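Local coordinates for protein VP24 (White spot syndrome virus, PDB 5HLJ) that serves as a major envelope protein of the virion, probably held in the viral membrane by a transmembrane helix, at residues A[92-97]-A[144-149]. Residues are numbered along the deposited sequence; the frame is centred on the assembly and turned at random.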
loop_
_atom_site.group_PDB
_atom_site.type_symbol
_atom_site.label_atom_id
_atom_site.label_comp_id
_atom_site.label_asym_id
_atom_site.label_seq_id
_atom_site.Cartn_x
_atom_site.Cartn_y
_atom_site.Cartn_z
ATOM N N GLU A 92 -11.341 14.355 6.851
ATOM C CA GLU A 92 -11.954 13.059 7.059
ATOM C C GLU A 92 -12.850 12.699 5.879
ATOM O O GLU A 92 -13.559 13.543 5.339
ATOM C CB GLU A 92 -12.734 13.053 8.374
ATOM C CG GLU A 92 -13.383 11.711 8.738
ATOM C CD GLU A 92 -14.135 11.754 10.065
ATOM O OE1 GLU A 92 -14.090 12.795 10.771
ATOM O OE2 GLU A 92 -14.785 10.743 10.408
ATOM N N LEU A 93 -12.767 11.457 5.434
ATOM C CA LEU A 93 -13.788 10.915 4.554
ATOM C C LEU A 93 -14.856 10.269 5.440
ATOM O O LEU A 93 -14.556 9.353 6.200
ATOM C CB LEU A 93 -13.209 9.885 3.571
ATOM C CG LEU A 93 -14.311 9.152 2.796
ATOM C CD1 LEU A 93 -14.947 10.074 1.733
ATOM C CD2 LEU A 93 -13.826 7.837 2.197
ATOM N N TYR A 94 -16.084 10.770 5.373
ATOM C CA TYR A 94 -17.180 10.152 6.102
ATOM C C TYR A 94 -18.159 9.631 5.062
ATOM O O TYR A 94 -18.950 10.399 4.490
ATOM C CB TYR A 94 -17.852 11.147 7.068
ATOM C CG TYR A 94 -18.861 10.501 8.000
ATOM C CD1 TYR A 94 -18.546 10.225 9.328
ATOM C CD2 TYR A 94 -20.130 10.153 7.542
ATOM C CE1 TYR A 94 -19.485 9.620 10.176
ATOM C CE2 TYR A 94 -21.056 9.550 8.365
ATOM C CZ TYR A 94 -20.740 9.283 9.681
ATOM O OH TYR A 94 -21.695 8.672 10.476
ATOM N N ALA A 95 -18.097 8.328 4.800
ATOM C CA ALA A 95 -18.848 7.764 3.691
ATOM C C ALA A 95 -19.910 6.781 4.152
ATOM O O ALA A 95 -19.745 6.099 5.162
ATOM C CB ALA A 95 -17.905 7.084 2.704
ATOM N N ARG A 96 -20.998 6.718 3.388
ATOM C CA ARG A 96 -22.036 5.726 3.600
ATOM C C ARG A 96 -21.976 4.776 2.417
ATOM O O ARG A 96 -21.977 5.205 1.257
ATOM C CB ARG A 96 -23.422 6.382 3.737
ATOM C CG ARG A 96 -23.523 7.417 4.880
ATOM C CD ARG A 96 -23.648 6.754 6.254
ATOM N NE ARG A 96 -24.943 6.079 6.413
ATOM C CZ ARG A 96 -25.189 5.133 7.315
ATOM N NH1 ARG A 96 -24.226 4.740 8.140
ATOM N NH2 ARG A 96 -26.386 4.562 7.381
ATOM N N VAL A 97 -21.890 3.487 2.706
ATOM C CA VAL A 97 -21.659 2.502 1.671
ATOM C C VAL A 97 -22.698 1.403 1.746
ATOM O O VAL A 97 -22.780 0.675 2.735
ATOM C CB VAL A 97 -20.239 1.875 1.770
ATOM C CG1 VAL A 97 -20.008 0.862 0.645
ATOM C CG2 VAL A 97 -19.175 2.949 1.723
ATOM N N THR A 144 -20.975 2.735 7.630
ATOM C CA THR A 144 -20.096 3.886 7.691
ATOM C C THR A 144 -18.663 3.460 7.354
ATOM O O THR A 144 -18.177 2.426 7.824
ATOM C CB THR A 144 -20.177 4.560 9.073
ATOM O OG1 THR A 144 -21.486 5.113 9.219
ATOM C CG2 THR A 144 -19.163 5.696 9.197
ATOM N N LEU A 145 -18.019 4.236 6.490
ATOM C CA LEU A 145 -16.629 3.991 6.108
ATOM C C LEU A 145 -15.864 5.289 6.222
ATOM O O LEU A 145 -16.283 6.302 5.664
ATOM C CB LEU A 145 -16.531 3.433 4.685
ATOM C CG LEU A 145 -15.138 3.181 4.086
ATOM C CD1 LEU A 145 -14.396 2.123 4.854
ATOM C CD2 LEU A 145 -15.235 2.749 2.604
ATOM N N VAL A 146 -14.765 5.286 6.975
ATOM C CA VAL A 146 -14.005 6.518 7.135
ATOM C C VAL A 146 -12.500 6.292 6.997
ATOM O O VAL A 146 -11.982 5.209 7.274
ATOM C CB VAL A 146 -14.279 7.218 8.529
ATOM C CG1 VAL A 146 -15.742 7.129 8.937
ATOM C CG2 VAL A 146 -13.411 6.657 9.621
ATOM N N PHE A 147 -11.802 7.331 6.563
ATOM C CA PHE A 147 -10.365 7.404 6.764
ATOM C C PHE A 147 -10.032 8.863 7.029
ATOM O O PHE A 147 -10.788 9.766 6.639
ATOM C CB PHE A 147 -9.582 6.833 5.564
ATOM C CG PHE A 147 -9.527 7.745 4.361
ATOM C CD1 PHE A 147 -8.566 8.737 4.268
ATOM C CD2 PHE A 147 -10.419 7.586 3.316
ATOM C CE1 PHE A 147 -8.514 9.573 3.169
ATOM C CE2 PHE A 147 -10.366 8.416 2.206
ATOM C CZ PHE A 147 -9.420 9.418 2.138
ATOM N N GLY A 148 -8.932 9.095 7.731
ATOM C CA GLY A 148 -8.478 10.451 7.959
ATOM C C GLY A 148 -7.157 10.723 7.279
ATOM O O GLY A 148 -6.372 9.807 7.001
ATOM N N ALA A 149 -6.912 11.989 6.985
ATOM C CA ALA A 149 -5.602 12.391 6.503
ATOM C C ALA A 149 -5.256 13.703 7.162
ATOM O O ALA A 149 -6.068 14.619 7.186
ATOM C CB ALA A 149 -5.576 12.521 4.972
#
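Thr-144 lays its methyl over one face of the Tyr-94 ring, a CH-pi contact with CG2 4.3 Å from the ring centroid and displaced toward the CZ rim; Glu-92 OE2 lies in plane at the edge of the same ring, and Val-146 CG1 approaches obliquely, 4.2 Å from CD1 of Tyr-94. The guanidinium of Arg-96 presents an edge: NH1 donates to Thr-144 OG1 at 3.0 Å, the oxygen almost in the guanidinium plane but the hydrogen bond bent (N-H...O 137°). Bends at chi2 and chi3 fold the arginine chain, while NH2 makes a salt bridge with Asp-58. With CG2 anti to its backbone N, Thr-144 gives its methyl to the tyrosine and its hydroxyl to the arginine. Strands 90-99 and 141-151 are antiparallel neighbours in the large mixed, mostly antiparallel sheet of this beta-rich envelope protein. Between them, Ala-95 and Leu-145 form a hydrogen-bonded pair: Ala-95 N to Leu-145 O and Leu-145 N to Ala-95 O are both 2.9 Å; Leu-93 N also donates to Phe-147 O, nearly straight at 165°, whereas the return bond is weak. On the sheet face away from Tyr-94 and Thr-144, among buried side chains, CB and CD2 of Leu-93 press against the CE2 side of the Phe-147 ring, each 3.5 Å from CE2; that ring also meets Phe-34. Val-97 CG2 rests 4.0 Å from Leu-145 CB. Buried Glu-92 has its carboxylate held by His-79 and the backbone N of Thr-80.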